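Local coordinates for tellurite resistance protein of COG3793 (Nostoc punctiforme, PDB 2OU3) that probably serves in tellurite resistance or a related stress response, as a TerB-like all-helical protein, and binds zinc and an indole aldehyde in the crystal, at residues S29-K41 against D70-I84. Residues are numbered along the deposited sequence; the frame is centred on the assembly and turned at random. Where two conformers were deposited one is given.
Sequences SSIYMKSVLTCAK and DLKTYEADEALEEVI. With I3A (1H-indole-3-carbaldehyde), chain E.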
loop_
_atom_site.group_PDB
_atom_site.type_symbol
_atom_site.label_atom_id
_atom_site.label_comp_id
_atom_site.label_asym_id
_atom_site.label_seq_id
_atom_site.Cartn_x
_atom_site.Cartn_y
_atom_site.Cartn_z
ATOM N N SER A 29 12.081 11.525 -4.089
ATOM C CA SER A 29 11.742 10.128 -4.343
ATOM C C SER A 29 12.918 9.424 -4.991
ATOM O O SER A 29 13.268 8.294 -4.618
ATOM C CB SER A 29 10.472 9.990 -5.221
ATOM O OG SER A 29 9.298 10.416 -4.519
ATOM N N SER A 30 13.543 10.098 -5.953
ATOM C CA SER A 30 14.715 9.566 -6.649
ATOM C C SER A 30 15.894 9.272 -5.708
ATOM O O SER A 30 16.422 8.162 -5.685
ATOM C CB SER A 30 15.161 10.569 -7.738
ATOM O OG SER A 30 16.294 10.101 -8.455
ATOM N N ILE A 31 16.271 10.269 -4.918
ATOM C CA ILE A 31 17.371 10.145 -3.961
ATOM C C ILE A 31 17.067 9.050 -2.922
ATOM O O ILE A 31 17.917 8.188 -2.636
ATOM C CB ILE A 31 17.691 11.510 -3.291
ATOM C CG1 ILE A 31 18.234 12.510 -4.318
ATOM C CG2 ILE A 31 18.733 11.352 -2.192
ATOM C CD1 ILE A 31 18.167 13.963 -3.855
ATOM N N TYR A 32 15.834 9.042 -2.412
ATOM C CA TYR A 32 15.406 8.017 -1.466
ATOM C C TYR A 32 15.568 6.615 -2.056
ATOM O O TYR A 32 16.169 5.731 -1.420
ATOM C CB TYR A 32 13.958 8.241 -1.074
ATOM C CG TYR A 32 13.336 7.135 -0.228
ATOM C CD1 TYR A 32 13.510 7.105 1.146
ATOM C CD2 TYR A 32 12.568 6.129 -0.811
ATOM C CE1 TYR A 32 12.945 6.100 1.921
ATOM C CE2 TYR A 32 12.005 5.131 -0.052
ATOM C CZ TYR A 32 12.167 5.121 1.308
ATOM O OH TYR A 32 11.572 4.122 2.046
HETATM N N MSE A 33 15.074 6.409 -3.273
HETATM C CA MSE A 33 15.153 5.098 -3.928
HETATM C C MSE A 33 16.573 4.710 -4.260
HETATM O O MSE A 33 16.933 3.548 -4.153
HETATM C CB MSE A 33 14.309 5.032 -5.198
HETATM C CG MSE A 33 12.853 4.854 -4.937
HETATM SE SE MSE A 33 12.455 3.291 -3.844
HETATM C CE MSE A 33 13.617 2.091 -4.618
ATOM N N LYS A 34 17.400 5.681 -4.674
ATOM C CA LYS A 34 18.818 5.410 -4.879
ATOM C C LYS A 34 19.471 4.934 -3.586
ATOM O O LYS A 34 20.301 4.047 -3.594
ATOM C CB LYS A 34 19.566 6.637 -5.450
ATOM C CG LYS A 34 19.227 6.863 -6.938
ATOM C CD LYS A 34 19.712 8.176 -7.519
ATOM C CE LYS A 34 19.445 8.228 -9.037
ATOM N NZ LYS A 34 19.957 9.467 -9.694
ATOM N N SER A 35 19.079 5.530 -2.465
ATOM C CA SER A 35 19.606 5.126 -1.168
ATOM C C SER A 35 19.200 3.681 -0.858
ATOM O O SER A 35 19.987 2.863 -0.379
ATOM C CB SER A 35 19.055 6.051 -0.092
ATOM O OG SER A 35 19.458 7.359 -0.362
ATOM N N VAL A 36 17.940 3.387 -1.133
ATOM C CA VAL A 36 17.365 2.079 -0.863
ATOM C C VAL A 36 18.093 1.036 -1.684
ATOM O O VAL A 36 18.482 -0.012 -1.150
ATOM C CB VAL A 36 15.847 2.054 -1.175
ATOM C CG1 VAL A 36 15.325 0.590 -1.292
ATOM C CG2 VAL A 36 15.055 2.850 -0.113
ATOM N N LEU A 37 18.289 1.315 -2.980
ATOM C CA LEU A 37 18.994 0.388 -3.851
ATOM C C LEU A 37 20.440 0.202 -3.424
ATOM O O LEU A 37 20.947 -0.933 -3.424
ATOM C CB LEU A 37 18.959 0.852 -5.308
ATOM C CG LEU A 37 17.592 0.870 -5.971
ATOM C CD1 LEU A 37 17.698 1.540 -7.327
ATOM C CD2 LEU A 37 17.058 -0.572 -6.062
ATOM N N THR A 38 21.111 1.298 -3.056
ATOM C CA THR A 38 22.465 1.199 -2.533
ATOM C C THR A 38 22.504 0.290 -1.298
ATOM O O THR A 38 23.391 -0.544 -1.160
ATOM C CB THR A 38 23.018 2.567 -2.132
ATOM O OG1 THR A 38 22.879 3.447 -3.234
ATOM C CG2 THR A 38 24.479 2.478 -1.741
ATOM N N CYS A 39 21.542 0.489 -0.413
ATOM C CA CYS A 39 21.431 -0.260 0.824
ATOM C C CYS A 39 21.193 -1.755 0.564
ATOM O O CYS A 39 21.873 -2.592 1.131
ATOM C CB CYS A 39 20.295 0.345 1.668
ATOM S SG CYS A 39 20.344 0.102 3.447
ATOM N N ALA A 40 20.221 -2.067 -0.288
ATOM C CA ALA A 40 19.903 -3.450 -0.622
ATOM C C ALA A 40 21.099 -4.128 -1.296
ATOM O O ALA A 40 21.438 -5.260 -0.965
ATOM C CB ALA A 40 18.698 -3.520 -1.526
ATOM N N LYS A 41 21.733 -3.431 -2.239
ATOM C CA LYS A 41 22.891 -3.989 -2.950
ATOM C C LYS A 41 24.090 -4.125 -1.999
ATOM O O LYS A 41 24.794 -5.139 -2.016
ATOM C CB LYS A 41 23.244 -3.122 -4.151
ATOM C CG LYS A 41 24.220 -3.754 -5.130
ATOM C CD LYS A 41 24.811 -2.693 -6.049
ATOM C CE LYS A 41 25.658 -3.324 -7.157
ATOM N NZ LYS A 41 25.867 -2.389 -8.278
ATOM N N ASP A 70 15.385 6.749 -14.940
ATOM C CA ASP A 70 16.719 7.016 -14.384
ATOM C C ASP A 70 17.148 5.939 -13.345
ATOM O O ASP A 70 18.333 5.574 -13.276
ATOM C CB ASP A 70 16.739 8.437 -13.807
ATOM C CG ASP A 70 18.055 8.831 -13.227
ATOM O OD1 ASP A 70 18.926 9.243 -14.002
ATOM O OD2 ASP A 70 18.179 8.804 -11.989
ATOM N N LEU A 71 16.210 5.405 -12.575
ATOM C CA LEU A 71 16.510 4.258 -11.694
ATOM C C LEU A 71 16.866 3.001 -12.486
ATOM O O LEU A 71 17.708 2.212 -12.052
ATOM C CB LEU A 71 15.335 3.949 -10.740
ATOM C CG LEU A 71 15.049 4.927 -9.605
ATOM C CD1 LEU A 71 13.740 4.595 -8.852
ATOM C CD2 LEU A 71 16.218 4.979 -8.657
ATOM N N LYS A 72 16.202 2.792 -13.624
ATOM C CA LYS A 72 16.490 1.626 -14.470
ATOM C C LYS A 72 17.958 1.533 -14.865
ATOM O O LYS A 72 18.523 0.448 -14.845
ATOM C CB LYS A 72 15.613 1.598 -15.733
ATOM C CG LYS A 72 14.177 1.191 -15.419
ATOM C CD LYS A 72 13.379 0.749 -16.630
ATOM C CE LYS A 72 12.456 1.829 -17.163
ATOM N NZ LYS A 72 11.128 1.272 -17.610
ATOM N N THR A 73 18.569 2.671 -15.187
ATOM C CA THR A 73 19.977 2.737 -15.620
ATOM C C THR A 73 20.958 3.001 -14.465
ATOM O O THR A 73 22.181 2.975 -14.639
ATOM C CB THR A 73 20.145 3.842 -16.672
ATOM O OG1 THR A 73 19.787 5.117 -16.101
ATOM C CG2 THR A 73 19.250 3.559 -17.894
ATOM N N TYR A 74 20.430 3.231 -13.272
ATOM C CA TYR A 74 21.263 3.570 -12.143
ATOM C C TYR A 74 22.051 2.368 -11.651
ATOM O O TYR A 74 21.495 1.300 -11.375
ATOM C CB TYR A 74 20.420 4.095 -11.006
ATOM C CG TYR A 74 21.201 4.545 -9.774
ATOM C CD1 TYR A 74 21.953 5.709 -9.791
ATOM C CD2 TYR A 74 21.075 3.865 -8.559
ATOM C CE1 TYR A 74 22.627 6.149 -8.650
ATOM C CE2 TYR A 74 21.752 4.293 -7.414
ATOM C CZ TYR A 74 22.510 5.439 -7.469
ATOM O OH TYR A 74 23.171 5.876 -6.354
ATOM N N GLU A 75 23.347 2.584 -11.534
ATOM C CA GLU A 75 24.260 1.625 -10.965
ATOM C C GLU A 75 24.476 2.070 -9.525
ATOM O O GLU A 75 25.071 3.126 -9.260
ATOM C CB GLU A 75 25.584 1.630 -11.735
ATOM C CG GLU A 75 25.640 0.600 -12.871
ATOM C CD GLU A 75 25.962 -0.807 -12.361
ATOM O OE1 GLU A 75 25.045 -1.486 -11.843
ATOM O OE2 GLU A 75 27.137 -1.232 -12.479
ATOM N N ALA A 76 23.967 1.279 -8.598
ATOM C CA ALA A 76 23.936 1.668 -7.201
ATOM C C ALA A 76 25.279 1.370 -6.560
ATOM O O ALA A 76 25.361 0.582 -5.619
ATOM C CB ALA A 76 22.813 0.941 -6.473
ATOM N N ASP A 77 26.314 2.026 -7.068
ATOM C CA ASP A 77 27.677 1.803 -6.622
ATOM C C ASP A 77 28.268 3.026 -5.926
ATOM O O ASP A 77 29.481 3.090 -5.715
ATOM C CB ASP A 77 28.566 1.430 -7.827
ATOM C CG ASP A 77 28.126 0.134 -8.518
ATOM O OD1 ASP A 77 27.546 -0.757 -7.848
ATOM O OD2 ASP A 77 28.387 0.009 -9.738
ATOM N N GLU A 78 27.420 3.983 -5.552
ATOM C CA GLU A 78 27.875 5.195 -4.851
ATOM C C GLU A 78 27.927 4.963 -3.341
ATOM O O GLU A 78 27.392 3.977 -2.854
ATOM C CB GLU A 78 26.936 6.355 -5.139
ATOM C CG GLU A 78 26.680 6.565 -6.628
ATOM C CD GLU A 78 25.896 7.831 -6.876
ATOM O OE1 GLU A 78 24.653 7.825 -6.688
ATOM O OE2 GLU A 78 26.549 8.839 -7.206
ATOM N N ALA A 79 28.579 5.865 -2.602
ATOM C CA ALA A 79 28.640 5.732 -1.152
ATOM C C ALA A 79 27.293 6.164 -0.559
ATOM O O ALA A 79 26.780 7.236 -0.872
ATOM C CB ALA A 79 29.800 6.546 -0.575
ATOM N N LEU A 80 26.699 5.306 0.257
ATOM C CA LEU A 80 25.349 5.537 0.779
ATOM C C LEU A 80 25.258 6.866 1.536
ATOM O O LEU A 80 24.302 7.626 1.381
ATOM C CB LEU A 80 24.947 4.388 1.681
ATOM C CG LEU A 80 23.590 4.451 2.384
ATOM C CD1 LEU A 80 22.406 4.613 1.454
ATOM C CD2 LEU A 80 23.457 3.179 3.240
ATOM N N GLU A 81 26.272 7.168 2.333
ATOM C CA GLU A 81 26.265 8.445 3.073
ATOM C C GLU A 81 26.291 9.667 2.171
ATOM O O GLU A 81 25.782 10.728 2.523
ATOM C CB GLU A 81 27.445 8.513 4.052
ATOM C CG GLU A 81 28.847 8.535 3.403
ATOM C CD GLU A 81 29.446 7.139 3.152
ATOM O OE1 GLU A 81 28.708 6.124 3.161
ATOM O OE2 GLU A 81 30.677 7.082 2.927
ATOM N N GLU A 82 26.939 9.543 1.019
ATOM C CA GLU A 82 26.966 10.641 0.048
ATOM C C GLU A 82 25.616 10.800 -0.654
ATOM O O GLU A 82 25.173 11.914 -0.921
ATOM C CB GLU A 82 28.059 10.435 -0.988
ATOM C CG GLU A 82 29.473 10.379 -0.372
ATOM C CD GLU A 82 30.585 10.363 -1.429
ATOM O OE1 GLU A 82 30.278 10.476 -2.643
ATOM O OE2 GLU A 82 31.763 10.202 -1.041
ATOM N N VAL A 83 24.966 9.692 -0.944
ATOM C CA VAL A 83 23.672 9.751 -1.583
ATOM C C VAL A 83 22.653 10.481 -0.692
ATOM O O VAL A 83 21.962 11.408 -1.148
ATOM C CB VAL A 83 23.209 8.345 -2.003
ATOM C CG1 VAL A 83 21.806 8.416 -2.642
ATOM C CG2 VAL A 83 24.196 7.763 -3.003
ATOM N N ILE A 84 22.559 10.060 0.570
ATOM C CA ILE A 84 21.534 10.601 1.469
ATOM C C ILE A 84 21.738 12.084 1.715
ATOM O O ILE A 84 20.769 12.834 1.866
ATOM C CB ILE A 84 21.364 9.805 2.817
ATOM C CG1 ILE A 84 22.574 10.002 3.760
ATOM C CG2 ILE A 84 21.069 8.314 2.531
ATOM C CD1 ILE A 84 22.333 9.611 5.242
HETATM O O I3A E . 9.595 9.567 -1.858
HETATM C "C3'" I3A E . 9.327 8.625 -1.116
HETATM C C3 I3A E . 9.883 8.655 0.259
HETATM C C2 I3A E . 9.617 7.711 1.213
HETATM N N I3A E . 10.280 8.082 2.360
HETATM C C8 I3A E . 10.966 9.230 2.184
HETATM C C9 I3A E . 10.758 9.696 0.807
HETATM C C4 I3A E . 11.326 10.897 0.353
HETATM C C5 I3A E . 12.122 11.610 1.217
HETATM C C6 I3A E . 12.332 11.190 2.540
HETATM C C7 I3A E . 11.752 10.019 3.003
HETATM O O HOH W 1 15.865 8.394 -10.426
HETATM O O HOH W 2 21.628 8.558 -12.360
HETATM O O HOH W 3 24.728 3.994 -5.188
HETATM O O HOH W 4 23.314 -1.806 -9.280
#
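In this TerB-family helical bundle, a loop linking two helices straddles the helix that lines the indole-aldehyde pocket, and Lys34 and Tyr74 meet mid-crossing. Lys34 lays its aliphatic chain over one face of the Tyr74 ring, a CH-pi contact with CG 3.6 Å from the centroid and 13° off the normal. Extended beyond CG, the chain carries NZ past the ring to the syn lone pair of Asp70 OD2, a salt bridge of 3.0 Å. Tyr74 OH bonds to Glu78 OE1, at the edge and in the plane of the ring, over a very short 2.5 Å, and a water links that hydroxyl to Thr38 OG1. On one side Leu71 enters as a knob among Ser30, Met33, Lys34 and Leu37, its CD1 3.7 Å from Met33 CB. On the other Leu80 CD1 reaches Ser35 O at 3.5 Å, where helix 80-84 runs nearly antiparallel to helix 29-41 (169°). Lys41, with CG anti to its backbone nitrogen (chi1 -167°), passes Ala76 O; its NZ then meets Asp77 OD1 at 2.4 Å, too short to be taken at face value, and Glu75 OE1 in a long salt bridge. At the opposite end Ser29 OG donates to the aldehyde oxygen, and the indole lies over one face of the Tyr32 ring. Lys34 thus works twice, methylenes on the ring and ammonium on carboxylate, while the ligand takes another side of the helix.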